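Local coordinates for protein RNA 2',3'-cyclic phosphodiesterase (Deinococcus radiodurans, PDB 5H7E) that is a phosphoesterase of the LigT-like family in the 2H clan, built as two lobes around a central cleft, at residues Tyr6-Leu12 with His42-Leu48; Leu59-Thr64 with Gln171-Arg175; Val75-Gly81 with Trp92-Ala98; Ala105-Arg109 with Asp121-Lys125. All coordinates share one frame; numbering follows the deposited sequence.

Contact 1 (Tyr6-Leu12 with His42-Leu48). With SO4 (sulfate ion), chain D.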
# COMPACT_ATOMS: atom_id res chain seq x y z
N TYR A 6 -12.67 12.86 1.63
CA TYR A 6 -12.28 11.64 0.94
C TYR A 6 -11.32 10.83 1.80
O TYR A 6 -10.46 11.38 2.47
CB TYR A 6 -11.56 11.95 -0.37
CG TYR A 6 -12.38 12.65 -1.44
CD1 TYR A 6 -13.76 12.59 -1.44
CD2 TYR A 6 -11.75 13.37 -2.45
CE1 TYR A 6 -14.49 13.21 -2.43
CE2 TYR A 6 -12.49 13.99 -3.46
CZ TYR A 6 -13.84 13.90 -3.44
OH TYR A 6 -14.58 14.54 -4.43
N ARG A 7 -11.38 9.49 1.67
CA ARG A 7 -10.36 8.60 2.22
C ARG A 7 -9.39 8.30 1.10
O ARG A 7 -9.80 7.70 0.09
CB ARG A 7 -10.91 7.28 2.75
CG ARG A 7 -11.99 7.41 3.79
CD ARG A 7 -12.45 6.03 4.28
NE ARG A 7 -13.43 6.18 5.35
CZ ARG A 7 -13.69 5.24 6.25
NH1 ARG A 7 -13.03 4.09 6.20
NH2 ARG A 7 -14.59 5.46 7.20
N LEU A 8 -8.14 8.76 1.25
CA LEU A 8 -7.20 8.64 0.16
C LEU A 8 -5.98 7.87 0.66
O LEU A 8 -5.72 7.80 1.86
CB LEU A 8 -6.70 9.98 -0.37
CG LEU A 8 -7.82 10.91 -0.84
CD1 LEU A 8 -7.20 12.24 -1.30
CD2 LEU A 8 -8.63 10.30 -1.99
N PHE A 9 -5.24 7.28 -0.27
CA PHE A 9 -3.96 6.72 0.13
C PHE A 9 -3.04 6.68 -1.07
O PHE A 9 -3.49 6.62 -2.20
CB PHE A 9 -4.08 5.32 0.80
CG PHE A 9 -4.72 4.27 -0.07
CD1 PHE A 9 -6.12 4.17 -0.15
CD2 PHE A 9 -3.92 3.34 -0.74
CE1 PHE A 9 -6.72 3.18 -0.92
CE2 PHE A 9 -4.51 2.34 -1.51
CZ PHE A 9 -5.89 2.24 -1.61
N TYR A 10 -1.74 6.83 -0.80
CA TYR A 10 -0.72 6.68 -1.83
C TYR A 10 -0.18 5.27 -1.77
O TYR A 10 0.06 4.77 -0.66
CB TYR A 10 0.43 7.62 -1.58
CG TYR A 10 0.20 9.11 -1.83
CD1 TYR A 10 0.43 9.67 -3.07
CD2 TYR A 10 -0.16 9.92 -0.78
CE1 TYR A 10 0.31 11.09 -3.27
CE2 TYR A 10 -0.31 11.29 -0.96
CZ TYR A 10 -0.03 11.85 -2.18
OH TYR A 10 -0.16 13.24 -2.26
N ALA A 11 -0.09 4.62 -2.92
CA ALA A 11 0.38 3.23 -2.87
C ALA A 11 1.05 2.90 -4.19
O ALA A 11 0.81 3.55 -5.21
CB ALA A 11 -0.79 2.27 -2.63
N LEU A 12 1.82 1.81 -4.19
CA LEU A 12 2.23 1.16 -5.44
C LEU A 12 1.24 0.05 -5.79
O LEU A 12 0.88 -0.78 -4.95
CB LEU A 12 3.63 0.52 -5.31
CG LEU A 12 4.71 1.45 -4.74
CD1 LEU A 12 6.06 0.63 -4.71
CD2 LEU A 12 4.89 2.63 -5.67
N HIS A 42 -1.88 -3.87 -2.73
CA HIS A 42 -1.08 -2.71 -3.04
C HIS A 42 -0.07 -2.54 -1.90
O HIS A 42 -0.19 -3.14 -0.83
CB HIS A 42 -1.94 -1.43 -3.19
CG HIS A 42 -2.83 -1.22 -2.06
ND1 HIS A 42 -4.19 -1.47 -2.13
CD2 HIS A 42 -2.60 -0.74 -0.82
CE1 HIS A 42 -4.73 -1.21 -0.96
NE2 HIS A 42 -3.78 -0.82 -0.13
N VAL A 43 0.95 -1.71 -2.18
CA VAL A 43 1.96 -1.36 -1.16
C VAL A 43 1.66 0.07 -0.69
O VAL A 43 1.93 1.01 -1.44
CB VAL A 43 3.38 -1.42 -1.73
CG1 VAL A 43 4.39 -1.06 -0.62
CG2 VAL A 43 3.74 -2.81 -2.32
N THR A 44 1.04 0.22 0.48
CA THR A 44 0.63 1.56 0.94
C THR A 44 1.83 2.33 1.44
O THR A 44 2.65 1.80 2.19
CB THR A 44 -0.37 1.41 2.06
OG1 THR A 44 -1.47 0.67 1.57
CG2 THR A 44 -0.90 2.83 2.53
N LEU A 45 1.91 3.61 1.06
CA LEU A 45 2.94 4.51 1.58
C LEU A 45 2.40 5.50 2.62
O LEU A 45 3.13 5.87 3.54
CB LEU A 45 3.57 5.30 0.42
CG LEU A 45 4.59 4.52 -0.46
CD1 LEU A 45 3.98 3.62 -1.41
CD2 LEU A 45 5.53 5.49 -1.20
N SER A 46 1.16 5.95 2.47
CA SER A 46 0.55 6.80 3.47
C SER A 46 -0.96 6.73 3.30
O SER A 46 -1.47 6.66 2.17
CB SER A 46 1.00 8.26 3.31
OG SER A 46 0.50 9.01 4.42
N TYR A 47 -1.67 6.74 4.42
CA TYR A 47 -3.13 6.70 4.42
C TYR A 47 -3.66 8.00 5.01
O TYR A 47 -3.22 8.42 6.07
CB TYR A 47 -3.59 5.48 5.24
CG TYR A 47 -5.05 5.47 5.53
CD1 TYR A 47 -5.97 5.42 4.51
CD2 TYR A 47 -5.52 5.53 6.84
CE1 TYR A 47 -7.32 5.45 4.78
CE2 TYR A 47 -6.88 5.52 7.11
CZ TYR A 47 -7.75 5.50 6.09
OH TYR A 47 -9.12 5.50 6.37
N LEU A 48 -4.61 8.60 4.30
CA LEU A 48 -5.17 9.92 4.61
C LEU A 48 -6.66 9.77 4.81
O LEU A 48 -7.44 9.78 3.83
CB LEU A 48 -4.87 10.88 3.45
CG LEU A 48 -3.38 11.16 3.11
CD1 LEU A 48 -2.70 10.03 2.37
CD2 LEU A 48 -3.30 12.38 2.22
S SO4 D . -2.53 -1.93 4.42
O1 SO4 D . -3.73 -1.25 4.85
O2 SO4 D . -2.08 -2.79 5.53
O3 SO4 D . -2.92 -2.65 3.21
O4 SO4 D . -1.48 -1.03 4.11
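Arg7 and Tyr47 run out side by side in the same direction, CD of Arg7 lying 4.0 Å from OH of Tyr47; long chains with polar ends suit the outer end of the sheet, where Arg7 is exposed. Next comes Leu8, hydrogen-bonded to Leu48 twice: Leu8 N gives to Leu48 O, and Leu48 N gives to Leu8 O at 2.8 Å. Phe9 faces the other side of the sheet, in a non-hydrogen-bonded pair with Tyr47, and its CB meets the edge of the tyrosine ring. With CG wedged between the backbone N and the carbonyl carbon (chi1 58°), the Phe9 ring reaches His42. Its CE2 stands over the centre of the imidazole, 3.5 Å from His42 NE2, while planes inclined at 38° make the meeting oblique. At Tyr10 the register slips in a classic beta bulge: Tyr10 N binds Ser46 O, whereas Tyr10 O takes the amide of Leu45, N to O 2.8 Å. Ala11, opposite Thr44, is small enough for its CB to lie 3.9 Å from His42 CB. Leu12 ends the pairing with Val43. His42 and Thr44 form an HxT signature of 2H proteins; His42 NE2 is hydrogen-bonded to a glycerol, and Thr44 OG1 lies 3.1 Å from O4 of a sulfate that His127 and Thr129 bind, consistent with an anion-binding cleft. Strand 148-160 pairs with the far edge of strand 6-13. Across the face bearing Leu8, Tyr10, Ser46 and Leu48 lie helix 56-67, whose Leu59 carbonyl binds Tyr10 OH, and helix 101-114, whose Ile112 touches Tyr10 and Ser46.

Contact 2 (Leu59-Thr64 with Gln171-Arg175). With SO4 (sulfate ion), chain F.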
# COMPACT_ATOMS: atom_id res chain seq x y z
N LEU A 59 -2.22 17.44 -3.17
CA LEU A 59 -1.68 16.09 -3.04
C LEU A 59 -1.17 15.58 -4.38
O LEU A 59 -0.22 14.77 -4.42
CB LEU A 59 -2.76 15.14 -2.51
CG LEU A 59 -3.14 15.45 -1.06
CD1 LEU A 59 -4.33 14.57 -0.65
CD2 LEU A 59 -1.98 15.15 -0.05
N LYS A 60 -1.82 15.96 -5.48
CA LYS A 60 -1.36 15.56 -6.80
C LYS A 60 -0.05 16.24 -7.15
O LYS A 60 0.84 15.62 -7.72
CB LYS A 60 -2.43 15.89 -7.86
CG LYS A 60 -3.58 14.88 -7.83
CD LYS A 60 -4.79 15.31 -8.66
CE LYS A 60 -4.46 15.39 -10.14
NZ LYS A 60 -5.69 15.73 -10.96
N ARG A 61 0.07 17.52 -6.83
CA ARG A 61 1.33 18.22 -7.05
C ARG A 61 2.45 17.59 -6.23
O ARG A 61 3.59 17.51 -6.70
CB ARG A 61 1.17 19.69 -6.68
CG ARG A 61 0.32 20.46 -7.63
CD ARG A 61 0.37 21.97 -7.28
NE ARG A 61 -0.74 22.72 -7.87
CZ ARG A 61 -1.81 23.17 -7.22
NH1 ARG A 61 -1.96 22.96 -5.91
NH2 ARG A 61 -2.75 23.83 -7.88
N LEU A 62 2.16 17.21 -4.98
CA LEU A 62 3.17 16.54 -4.15
C LEU A 62 3.60 15.21 -4.76
O LEU A 62 4.80 14.92 -4.84
CB LEU A 62 2.62 16.35 -2.74
CG LEU A 62 3.55 15.58 -1.78
CD1 LEU A 62 4.85 16.40 -1.51
CD2 LEU A 62 2.72 15.39 -0.53
N GLY A 63 2.65 14.42 -5.25
CA GLY A 63 3.00 13.15 -5.87
C GLY A 63 3.88 13.35 -7.09
O GLY A 63 4.89 12.66 -7.26
N THR A 64 3.57 14.36 -7.92
CA THR A 64 4.40 14.60 -9.09
C THR A 64 5.81 15.04 -8.69
O THR A 64 6.79 14.55 -9.26
CB THR A 64 3.71 15.68 -9.95
OG1 THR A 64 2.48 15.14 -10.45
CG2 THR A 64 4.57 16.08 -11.12
N GLN A 171 -7.19 7.96 -8.44
CA GLN A 171 -7.37 9.40 -8.57
C GLN A 171 -6.34 10.02 -9.49
O GLN A 171 -6.67 10.89 -10.31
CB GLN A 171 -7.26 10.09 -7.22
CG GLN A 171 -8.23 9.59 -6.22
CD GLN A 171 -9.63 9.79 -6.71
OE1 GLN A 171 -10.14 10.90 -6.67
NE2 GLN A 171 -10.26 8.73 -7.19
N SER A 172 -5.09 9.60 -9.36
CA SER A 172 -4.03 10.13 -10.19
C SER A 172 -2.86 9.16 -10.11
O SER A 172 -2.73 8.42 -9.13
CB SER A 172 -3.59 11.52 -9.74
OG SER A 172 -2.88 12.11 -10.81
N THR A 173 -2.04 9.13 -11.15
CA THR A 173 -0.81 8.37 -11.10
C THR A 173 0.35 9.32 -11.35
O THR A 173 0.20 10.33 -12.05
CB THR A 173 -0.77 7.22 -12.11
OG1 THR A 173 -0.95 7.74 -13.43
CG2 THR A 173 -1.85 6.21 -11.81
N PHE A 174 1.49 9.03 -10.73
CA PHE A 174 2.66 9.90 -10.81
C PHE A 174 3.84 9.07 -11.28
O PHE A 174 4.29 8.18 -10.55
CB PHE A 174 2.97 10.55 -9.46
CG PHE A 174 1.74 11.02 -8.74
CD1 PHE A 174 1.09 12.17 -9.16
CD2 PHE A 174 1.27 10.32 -7.63
CE1 PHE A 174 -0.11 12.57 -8.51
CE2 PHE A 174 0.09 10.70 -6.98
CZ PHE A 174 -0.58 11.84 -7.42
N ARG A 175 4.30 9.31 -12.51
CA ARG A 175 5.34 8.45 -13.08
C ARG A 175 6.70 8.76 -12.45
O ARG A 175 7.05 9.92 -12.25
CB ARG A 175 5.42 8.71 -14.58
CG ARG A 175 6.20 7.70 -15.36
CD ARG A 175 5.95 7.82 -16.88
NE ARG A 175 6.30 6.57 -17.55
CZ ARG A 175 5.53 5.48 -17.54
NH1 ARG A 175 5.93 4.37 -18.14
NH2 ARG A 175 4.36 5.51 -16.92
S SO4 F . 3.32 12.88 -13.50
O1 SO4 F . 2.10 13.68 -13.70
O2 SO4 F . 3.54 12.91 -12.07
O3 SO4 F . 4.48 13.51 -14.16
O4 SO4 F . 3.15 11.54 -14.09
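The ring of Phe174 carries the backbone of Gly63 on one face and has O2 of a sulfate near its plane at the edge. Gly63 CA stands 3.7 Å from the centroid of the Phe174 ring and only 9° off its normal, a CH-pi contact almost straight over the centre. Lacking a side chain, glycine lets the helix backbone itself settle on the aromatic face. Two oxygens approach obliquely: Lys60 O is 3.3 Å from Phe174 CE1 and Thr64 OG1 is 3.5 Å from Phe174 CD1. Lys60 adds the aliphatic part of its chain: bent at chi3 (65°), it brings CE to 3.7 Å from Ser172 OG, while its ammonium makes a long, weak ion pair with Glu57. The sulfate touches both segments, O2 lying 3.0 Å from Thr64 OG1 and O4 accepting an almost straight bond from Arg175 N; Arg177 holds it as well. No hydrogen bond joins residues 59-64 directly to 171-175; just beyond, Thr67 OG1 makes a weak one with Arg175 O. The cohesion of these two segments is therefore mainly dispersion and CH-pi attraction around one buried phenyl ring, supplemented at the surface by an anion probably from the crystallisation liquor.

Contact 3 (Val75-Gly81 with Trp92-Ala98)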
# COMPACT_ATOMS: atom_id res chain seq x y z
N VAL A 75 10.91 -3.59 -6.98
CA VAL A 75 10.35 -4.02 -5.72
C VAL A 75 10.48 -5.53 -5.62
O VAL A 75 10.11 -6.24 -6.56
CB VAL A 75 8.87 -3.62 -5.63
CG1 VAL A 75 8.33 -3.93 -4.18
CG2 VAL A 75 8.70 -2.10 -5.93
N ASN A 76 11.05 -6.00 -4.50
CA ASN A 76 11.27 -7.42 -4.28
C ASN A 76 10.33 -7.92 -3.21
O ASN A 76 10.24 -7.31 -2.14
CB ASN A 76 12.70 -7.62 -3.83
CG ASN A 76 13.67 -7.10 -4.85
OD1 ASN A 76 13.85 -7.73 -5.88
ND2 ASN A 76 14.31 -5.97 -4.56
N LEU A 77 9.63 -9.03 -3.49
CA LEU A 77 8.94 -9.76 -2.43
C LEU A 77 9.95 -10.45 -1.53
O LEU A 77 11.01 -10.91 -2.00
CB LEU A 77 8.03 -10.84 -3.00
CG LEU A 77 6.87 -10.42 -3.91
CD1 LEU A 77 6.07 -11.66 -4.28
CD2 LEU A 77 6.00 -9.37 -3.21
N ARG A 78 9.64 -10.47 -0.22
CA ARG A 78 10.52 -11.15 0.72
C ARG A 78 9.68 -12.21 1.44
O ARG A 78 9.10 -13.06 0.78
CB ARG A 78 11.22 -10.14 1.66
CG ARG A 78 12.05 -9.08 0.85
CD ARG A 78 13.27 -9.77 0.18
NE ARG A 78 14.24 -10.26 1.17
CZ ARG A 78 15.36 -10.91 0.85
NH1 ARG A 78 15.56 -11.26 -0.40
NH2 ARG A 78 16.23 -11.30 1.80
N GLY A 79 9.65 -12.20 2.77
CA GLY A 79 8.99 -13.26 3.54
C GLY A 79 7.66 -12.77 4.08
O GLY A 79 7.32 -11.61 3.95
N THR A 80 6.87 -13.69 4.63
CA THR A 80 5.61 -13.30 5.23
C THR A 80 5.80 -12.91 6.70
O THR A 80 6.81 -13.23 7.34
CB THR A 80 4.59 -14.42 5.09
OG1 THR A 80 5.17 -15.66 5.62
CG2 THR A 80 4.15 -14.59 3.63
N GLY A 81 4.79 -12.24 7.25
CA GLY A 81 4.77 -11.87 8.66
C GLY A 81 3.38 -11.46 9.09
O GLY A 81 2.43 -11.48 8.30
N TRP A 92 -2.03 -10.70 7.93
CA TRP A 92 -0.98 -11.54 7.36
C TRP A 92 -0.50 -10.77 6.14
O TRP A 92 -1.31 -10.32 5.36
CB TRP A 92 -1.55 -12.87 6.93
CG TRP A 92 -0.55 -13.88 6.48
CD1 TRP A 92 0.61 -14.20 7.10
CD2 TRP A 92 -0.64 -14.74 5.34
NE1 TRP A 92 1.26 -15.19 6.41
CE2 TRP A 92 0.50 -15.54 5.33
CE3 TRP A 92 -1.59 -14.90 4.33
CZ2 TRP A 92 0.73 -16.48 4.35
CZ3 TRP A 92 -1.36 -15.84 3.37
CH2 TRP A 92 -0.21 -16.62 3.38
N PHE A 93 0.80 -10.60 5.99
CA PHE A 93 1.30 -9.80 4.87
C PHE A 93 2.59 -10.42 4.34
O PHE A 93 3.17 -11.32 4.94
CB PHE A 93 1.61 -8.33 5.33
CG PHE A 93 2.66 -8.24 6.42
CD1 PHE A 93 4.00 -8.32 6.10
CD2 PHE A 93 2.29 -8.04 7.74
CE1 PHE A 93 4.98 -8.24 7.08
CE2 PHE A 93 3.27 -8.00 8.74
CZ PHE A 93 4.60 -8.09 8.38
N VAL A 94 2.98 -9.97 3.14
CA VAL A 94 4.32 -10.26 2.60
C VAL A 94 5.12 -8.97 2.61
O VAL A 94 4.62 -7.91 2.22
CB VAL A 94 4.26 -10.87 1.19
CG1 VAL A 94 3.48 -9.99 0.16
CG2 VAL A 94 5.66 -11.17 0.66
N LYS A 95 6.36 -9.05 3.12
CA LYS A 95 7.24 -7.89 3.13
C LYS A 95 7.72 -7.58 1.72
O LYS A 95 7.99 -8.49 0.93
CB LYS A 95 8.42 -8.19 4.04
CG LYS A 95 9.49 -7.09 4.03
CD LYS A 95 10.60 -7.52 5.05
CE LYS A 95 11.70 -6.50 5.16
NZ LYS A 95 12.17 -6.15 3.80
N THR A 96 7.87 -6.28 1.40
CA THR A 96 8.43 -5.86 0.12
C THR A 96 9.61 -4.95 0.41
O THR A 96 9.62 -4.25 1.42
CB THR A 96 7.44 -5.09 -0.75
OG1 THR A 96 6.89 -4.01 0.04
CG2 THR A 96 6.24 -5.99 -1.11
N GLU A 97 10.63 -5.05 -0.46
CA GLU A 97 11.83 -4.20 -0.29
C GLU A 97 12.13 -3.55 -1.62
O GLU A 97 12.02 -4.19 -2.65
CB GLU A 97 13.03 -5.03 0.13
CG GLU A 97 14.31 -4.24 0.37
CD GLU A 97 15.17 -4.04 -0.89
OE1 GLU A 97 15.10 -4.86 -1.82
OE2 GLU A 97 15.93 -3.04 -0.93
N ALA A 98 12.54 -2.26 -1.61
CA ALA A 98 13.02 -1.62 -2.84
C ALA A 98 13.94 -0.49 -2.45
O ALA A 98 13.59 0.29 -1.56
CB ALA A 98 11.86 -1.05 -3.70
O HOH W 1 3.47 -16.87 7.27
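Asn76 and Glu97 extend side by side, their amide and carboxylate planes within 2° of parallel. Asn76 ND2 gives a hydrogen bond of 3.1 Å to Glu97 OE1, although the acceptor is tilted out of the amide plane; the two polar groups thus add a side-chain bond beside the paired backbones of Asn76 and Glu97. Arg78 and Lys95 also lie alongside one another, CB to CB 4.2 Å, but bends in the arginine chain lead its end away, and Arg78 NE stays 5.3 Å from the like-charged Lys95 NZ. Here a beta bulge shifts the register: Arg78 N binds Lys95 O, yet Lys95 N turns to Gly79 O. Phe93 folds its ring over Gly81, CG lying between the backbone N and the carbonyl carbon (chi1 60°). Gly81 CA makes a CH-pi contact, 4.1 Å from the Phe93 centroid, which a residue without a side chain permits. Thr80 meets Trp92 obliquely, CB 3.7 Å from NE1, and a water in the indole plane accepts from Trp92 NE1 at 2.9 Å while also bonding Thr80 OG1, which also bonds Leu143 N. On the face of Leu77, Val94 and Thr96, Leu77 CD2 approaches Thr96 CG2 to 4.0 Å. The two strands form a beta hairpin: strand 73-83 also pairs with strand 148-160, strand 91-97 with strand 127-132, and helix 16-26 packs through Leu22 against Leu77 and Val94.

Contact 4 (Ala105-Arg109 with Asp121-Lys125)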
# COMPACT_ATOMS: atom_id res chain seq x y z
N ALA A 105 8.44 7.02 0.97
CA ALA A 105 7.35 7.08 1.94
C ALA A 105 7.57 8.16 2.98
O ALA A 105 6.62 8.86 3.35
CB ALA A 105 7.18 5.72 2.62
N GLU A 106 8.81 8.30 3.48
CA GLU A 106 9.03 9.29 4.52
C GLU A 106 8.91 10.71 3.96
O GLU A 106 8.42 11.61 4.66
CB GLU A 106 10.38 9.09 5.20
CG GLU A 106 10.47 7.72 5.88
CD GLU A 106 9.52 7.55 7.08
OE1 GLU A 106 9.43 6.42 7.60
OE2 GLU A 106 8.88 8.54 7.53
N ASN A 107 9.42 10.95 2.72
CA ASN A 107 9.26 12.28 2.10
C ASN A 107 7.79 12.59 1.85
O ASN A 107 7.35 13.73 2.01
CB ASN A 107 10.00 12.36 0.77
CG ASN A 107 11.50 12.64 0.91
OD1 ASN A 107 11.96 13.67 0.45
ND2 ASN A 107 12.23 11.75 1.52
N LEU A 108 7.03 11.57 1.42
CA LEU A 108 5.61 11.75 1.18
C LEU A 108 4.89 12.14 2.48
O LEU A 108 4.12 13.11 2.53
CB LEU A 108 5.07 10.44 0.58
CG LEU A 108 3.66 10.44 0.19
CD1 LEU A 108 3.48 11.39 -1.05
CD2 LEU A 108 3.29 9.00 -0.16
N ARG A 109 5.16 11.38 3.54
CA ARG A 109 4.50 11.65 4.82
C ARG A 109 4.87 13.04 5.32
O ARG A 109 4.02 13.76 5.87
CB ARG A 109 4.89 10.56 5.84
CG ARG A 109 4.27 9.23 5.46
CD ARG A 109 4.90 8.13 6.30
NE ARG A 109 4.26 6.85 6.02
CZ ARG A 109 4.11 5.88 6.92
NH1 ARG A 109 4.60 6.05 8.17
NH2 ARG A 109 3.45 4.78 6.56
N ASP A 121 -1.06 6.88 9.95
CA ASP A 121 -0.02 5.90 9.63
C ASP A 121 0.61 5.35 10.90
O ASP A 121 0.64 6.00 11.96
CB ASP A 121 1.11 6.52 8.79
CG ASP A 121 0.65 7.02 7.44
OD1 ASP A 121 -0.20 6.33 6.83
OD2 ASP A 121 1.11 8.09 7.00
N LEU A 122 1.08 4.11 10.78
CA LEU A 122 2.03 3.54 11.73
C LEU A 122 3.45 3.65 11.14
O LEU A 122 3.64 4.09 9.99
CB LEU A 122 1.67 2.08 12.04
CG LEU A 122 0.26 1.84 12.59
CD1 LEU A 122 0.00 0.34 12.78
CD2 LEU A 122 0.04 2.58 13.89
N ALA A 123 4.46 3.25 11.91
CA ALA A 123 5.83 3.23 11.38
C ALA A 123 5.86 2.51 10.05
O ALA A 123 5.20 1.48 9.89
CB ALA A 123 6.76 2.52 12.39
N PHE A 124 6.58 3.06 9.07
CA PHE A 124 6.54 2.50 7.72
C PHE A 124 7.28 1.17 7.68
O PHE A 124 8.44 1.09 8.09
CB PHE A 124 7.17 3.45 6.70
CG PHE A 124 7.11 2.92 5.31
CD1 PHE A 124 5.89 2.77 4.67
CD2 PHE A 124 8.26 2.56 4.65
CE1 PHE A 124 5.81 2.28 3.40
CE2 PHE A 124 8.21 2.10 3.35
CZ PHE A 124 6.98 1.91 2.74
N LYS A 125 6.60 0.15 7.17
CA LYS A 125 7.16 -1.19 7.00
C LYS A 125 6.50 -1.68 5.72
O LYS A 125 5.35 -2.13 5.77
CB LYS A 125 6.80 -2.12 8.16
CG LYS A 125 7.22 -1.63 9.53
CD LYS A 125 8.69 -1.71 9.77
CE LYS A 125 9.02 -1.05 11.13
NZ LYS A 125 8.08 -1.54 12.20
O HOH W 2 8.05 5.46 9.59
O HOH W 3 2.73 2.13 7.66
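Arg109 reaches from its helix to Asp121, Leu122 and Phe124, with CB starting toward the loop and the chain extended from CG to NE. CG passes 3.7 Å from Asp121 OD2. NE comes to 3.5 Å from the same oxygen, but OD2 stands well out of the guanidinium plane, making this salt bridge a matter of charge alone; the N-H of NE goes to the carbonyl of Leu45. CZ has Asp121 CB 3.6 Å away, over one face, and the guanidinium and carboxylate planes are stacked at 13°. Phe124 CB covers the opposite face. At the tip, NH1 donates in plane to Leu122 O at 2.8 Å, while NH2 gives to a water that in turn donates to the same carbonyl. NH2 also lies at the edge of the Phe124 ring, 3.7 Å from CD1. That ring, its CG anti to the backbone N (chi1 -178°), turns one face to the helix: Ala105 CB sits 3.6 Å from the Phe124 centroid, 2° off the normal, in a CH-pi contact that a small methyl group fits neatly. Glu106 OE1 receives a hydrogen bond from a second water, which accepts from Phe124 N. Asp121 has further partners in Ser46 OG and Tyr47 N. Arginine suits the centre because its flat cation can be layered between two residues while its N-H groups bond around the rim. The bonds to the carbonyls of Leu45 and Leu122 fix its rotation, and the aspartate stacked on its face would probably stabilise the charge, holding the irregular loop against the helix.

Overall arrangement
Contacts 1, 2 and 3 all reach the same curled antiparallel sheet, while contact 4 ties helix 101-114 to the loop before strand 127-132. Along the chain contact 1 closes first; contacts 3 and 4 follow in series within the long loop closed by contact 2. Contact 1 is central and touches the other three, its centre about 10 Å from that of contact 4, 12 Å from contact 2 and 17 Å from contact 3. Contacts 2 and 3 lie on opposite sides of the chain's centre, 25 Å between centres, one in each lobe. Residues 42-48 and strand 127-132 carry the two HxT motifs to the neighbourhood of one sulfate, consistent with a cleft between the lobes.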